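Local structure of beta-glucosidase (Pseudoalteromonas sp., 3F95) at residues A[18-23]-A[57-62]. The protein is the extra C-terminal beta-sandwich domain of an exo-1,3/1,4-beta-glucanase, an enzyme that probably has beta-glucosidase activity. Sequence-based numbering, arbitrary orientation. Where two conformers were deposited one is given.
Sequences MTWQLA and DGRGFN
Trp20, on strand 18-24, reaches into the interior of a beta-sandwich to meet Arg59 and Phe61 on strand 58-63 of the facing sheet. No backbone hydrogen bond joins the two strands: the CA atoms of Trp20 and Arg59 lie 10.0 Å apart, and side chains fill the distance, as in the galactose-binding-like fold. Trp20 points inward, and chi1 (-60°) sets CG beside its own backbone N, where both partners meet the indole, a group broad enough for two side chains while keeping one N-H to donate. Phe61, an apolar ring, turns its edge to the six-membered ring in an edge-to-face pair, planes 57° apart; its CZ sits over one indole face, toward the rim, 3.7 Å from Trp20 CE3. Phe10 makes another edge-to-face pair with the indole, and Met47 of strand 45-50 touches Trp20, Arg59 and Phe61.

Arg59 packs its aliphatic stem on the indole, CG lying 3.9 Å from Trp20 CZ2. Bending at chi2 (-76°), it carries the buried guanidinium to several carbonyls: NE donates to Gly34 O, NH1 to Glu56 O and, in a bent 2.8 Å bond from above the carbonyl plane, to Gly58 O, which lies nearly in the guanidinium plane. A water in the indole plane accepts weak hydrogen bonds from Trp20 NE1, at 3.0 Å, and Arg59 NH2, at 3.4 Å. Farther along, branched, apolar Leu22 also faces the core, its CD1 4.8 Å from Phe61 CE1.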
ATOM      1  N   MET A  18      -7.737   3.329 -10.708  1.00 20.64           N
ATOM      2  CA  MET A  18      -6.640   2.712  -9.939  1.00 18.78           C
ATOM      3  C   MET A  18      -6.114   1.397 -10.520  1.00 17.67           C
ATOM      4  O   MET A  18      -6.874   0.614 -11.104  1.00 17.19           O
ATOM      5  CB  MET A  18      -7.010   2.477  -8.460  1.00 18.99           C
ATOM      6  CG  MET A  18      -7.725   3.603  -7.728  1.00 19.77           C
ATOM      7  SD  MET A  18      -6.777   5.100  -7.665  1.00 22.07           S
ATOM      8  CE  MET A  18      -5.375   4.635  -6.650  1.00 16.04           C
ATOM      9  N   THR A  19      -4.816   1.151 -10.322  1.00 17.17           N
ATOM     10  CA  THR A  19      -4.194  -0.138 -10.639  1.00 16.14           C
ATOM     11  C   THR A  19      -3.172  -0.474  -9.595  1.00 14.97           C
ATOM     12  O   THR A  19      -2.606   0.407  -8.962  1.00 14.98           O
ATOM     13  CB  THR A  19      -3.111  -0.144 -11.778  1.00 17.82           C
ATOM     14  OG1 THR A  19      -2.830   1.138 -12.322  1.00 23.23           O
ATOM     15  CG2 THR A  19      -3.227  -1.264 -12.704  1.00 14.92           C
ATOM     16  N   TRP A  20      -2.854  -1.765  -9.514  1.00 14.11           N
ATOM     17  CA  TRP A  20      -1.645  -2.191  -8.845  1.00 13.78           C
ATOM     18  C   TRP A  20      -0.507  -2.072  -9.878  1.00 14.41           C
ATOM     19  O   TRP A  20      -0.712  -2.279 -11.108  1.00 14.94           O
ATOM     20  CB  TRP A  20      -1.754  -3.648  -8.410  1.00 13.92           C
ATOM     21  CG  TRP A  20      -2.880  -3.941  -7.455  1.00 13.41           C
ATOM     22  CD1 TRP A  20      -4.034  -4.579  -7.725  1.00 14.08           C
ATOM     23  CD2 TRP A  20      -2.920  -3.601  -6.059  1.00 13.45           C
ATOM     24  NE1 TRP A  20      -4.831  -4.641  -6.592  1.00 13.46           N
ATOM     25  CE2 TRP A  20      -4.153  -4.074  -5.548  1.00 12.66           C
ATOM     26  CE3 TRP A  20      -2.037  -2.931  -5.202  1.00 12.43           C
ATOM     27  CZ2 TRP A  20      -4.538  -3.898  -4.197  1.00 14.01           C
ATOM     28  CZ3 TRP A  20      -2.415  -2.764  -3.853  1.00 13.40           C
ATOM     29  CH2 TRP A  20      -3.647  -3.252  -3.375  1.00 14.10           C
ATOM     30  N   GLN A  21       0.671  -1.718  -9.392  1.00 14.04           N
ATOM     31  CA  GLN A  21       1.865  -1.634 -10.230  0.50 14.40           C
ATOM     32  C   GLN A  21       2.974  -2.462  -9.610  1.00 14.29           C
ATOM     33  O   GLN A  21       3.392  -2.187  -8.483  1.00 14.40           O
ATOM     34  CB  GLN A  21       2.344  -0.178 -10.380  0.50 14.91           C
ATOM     35  CG  GLN A  21       1.481   0.673 -11.267  0.50 14.59           C
ATOM     36  CD  GLN A  21       2.161   1.954 -11.766  0.50 14.59           C
ATOM     37  OE1 GLN A  21       3.335   1.966 -12.166  0.50 15.13           O
ATOM     38  NE2 GLN A  21       1.394   3.026 -11.789  0.50 18.31           N
ATOM     39  N   LEU A  22       3.487  -3.439 -10.356  1.00 13.44           N
ATOM     40  CA  LEU A  22       4.558  -4.303  -9.856  1.00 13.15           C
ATOM     41  C   LEU A  22       5.820  -3.981 -10.667  1.00 13.92           C
ATOM     42  O   LEU A  22       5.867  -4.268 -11.878  1.00 14.50           O
ATOM     43  CB  LEU A  22       4.181  -5.774 -10.027  1.00 12.87           C
ATOM     44  CG  LEU A  22       3.139  -6.430  -9.087  1.00 13.81           C
ATOM     45  CD1 LEU A  22       1.759  -5.786  -9.227  1.00 15.18           C
ATOM     46  CD2 LEU A  22       3.030  -7.947  -9.346  1.00 13.17           C
ATOM     47  N   ALA A  23       6.771  -3.318 -10.014  1.00 13.13           N
ATOM     48  CA  ALA A  23       7.960  -2.771 -10.686  1.00 14.06           C
ATOM     49  C   ALA A  23       9.247  -3.361 -10.123  1.00 14.94           C
ATOM     50  O   ALA A  23       9.758  -2.940  -9.049  1.00 14.21           O
ATOM     51  CB  ALA A  23       7.950  -1.221 -10.623  1.00 14.25           C
ATOM     52  N   ASP A  57     -10.932 -10.554  -1.033  1.00 14.76           N
ATOM     53  CA  ASP A  57     -10.971  -9.113  -0.752  1.00 15.50           C
ATOM     54  C   ASP A  57      -9.601  -8.508  -0.418  1.00 14.43           C
ATOM     55  O   ASP A  57      -9.484  -7.297  -0.264  1.00 15.80           O
ATOM     56  CB  ASP A  57     -12.013  -8.740   0.320  1.00 15.29           C
ATOM     57  CG  ASP A  57     -11.710  -9.340   1.672  1.00 17.59           C
ATOM     58  OD1 ASP A  57     -10.978 -10.350   1.730  1.00 20.27           O
ATOM     59  OD2 ASP A  57     -12.230  -8.811   2.673  1.00 18.45           O
ATOM     60  N   GLY A  58      -8.571  -9.353  -0.325  1.00 14.11           N
ATOM     61  CA  GLY A  58      -7.211  -8.882  -0.034  1.00 12.37           C
ATOM     62  C   GLY A  58      -6.257  -9.255  -1.166  1.00 12.35           C
ATOM     63  O   GLY A  58      -6.579 -10.077  -2.023  1.00 12.10           O
ATOM     64  N   ARG A  59      -5.062  -8.682  -1.139  1.00 11.70           N
ATOM     65  CA  ARG A  59      -4.029  -9.106  -2.071  1.00 10.78           C
ATOM     66  C   ARG A  59      -2.777  -9.377  -1.272  1.00 11.40           C
ATOM     67  O   ARG A  59      -2.366  -8.546  -0.448  1.00 11.28           O
ATOM     68  CB  ARG A  59      -3.793  -8.033  -3.132  1.00 12.08           C
ATOM     69  CG  ARG A  59      -4.996  -7.783  -4.046  1.00 12.67           C
ATOM     70  CD  ARG A  59      -5.172  -8.887  -5.104  1.00 15.56           C
ATOM     71  NE  ARG A  59      -6.350  -8.596  -5.940  1.00 15.25           N
ATOM     72  CZ  ARG A  59      -7.609  -8.845  -5.582  1.00 16.01           C
ATOM     73  NH1 ARG A  59      -7.879  -9.386  -4.391  1.00 12.83           N
ATOM     74  NH2 ARG A  59      -8.600  -8.546  -6.428  1.00 17.14           N
ATOM     75  N   GLY A  60      -2.167 -10.537  -1.517  1.00 11.46           N
ATOM     76  CA  GLY A  60      -0.909 -10.899  -0.881  1.00 11.25           C
ATOM     77  C   GLY A  60       0.204 -10.594  -1.853  1.00 11.17           C
ATOM     78  O   GLY A  60       0.050 -10.834  -3.062  1.00 12.14           O
ATOM     79  N   PHE A  61       1.299 -10.064  -1.335  1.00 11.76           N
ATOM     80  CA  PHE A  61       2.465  -9.711  -2.138  1.00 11.70           C
ATOM     81  C   PHE A  61       3.717 -10.353  -1.546  1.00 12.65           C
ATOM     82  O   PHE A  61       3.963 -10.235  -0.336  1.00 13.27           O
ATOM     83  CB  PHE A  61       2.591  -8.188  -2.201  1.00 11.67           C
ATOM     84  CG  PHE A  61       1.393  -7.504  -2.836  1.00 12.10           C
ATOM     85  CD1 PHE A  61       1.294  -7.378  -4.217  1.00 10.20           C
ATOM     86  CD2 PHE A  61       0.380  -6.957  -2.041  1.00 13.62           C
ATOM     87  CE1 PHE A  61       0.207  -6.739  -4.809  1.00 12.88           C
ATOM     88  CE2 PHE A  61      -0.727  -6.303  -2.607  1.00 13.96           C
ATOM     89  CZ  PHE A  61      -0.829  -6.211  -4.006  1.00 12.65           C
ATOM     90  N   ASN A  62       4.526 -11.004  -2.389  1.00 12.96           N
ATOM     91  CA  ASN A  62       5.763 -11.651  -1.936  0.50 12.33           C
ATOM     92  C   ASN A  62       6.920 -11.048  -2.720  1.00 12.97           C
ATOM     93  O   ASN A  62       6.883 -11.086  -3.959  1.00 13.84           O
ATOM     94  CB  ASN A  62       5.713 -13.158  -2.210  0.50 12.37           C
ATOM     95  CG  ASN A  62       4.666 -13.884  -1.381  0.50 16.59           C
ATOM     96  OD1 ASN A  62       4.462 -13.581  -0.206  0.50 23.44           O
ATOM     97  ND2 ASN A  62       4.005 -14.861  -1.994  0.50 21.07           N
TER
HETATM   98  O   HOH W   1      -7.005  -6.106  -8.106  1.00 16.87           O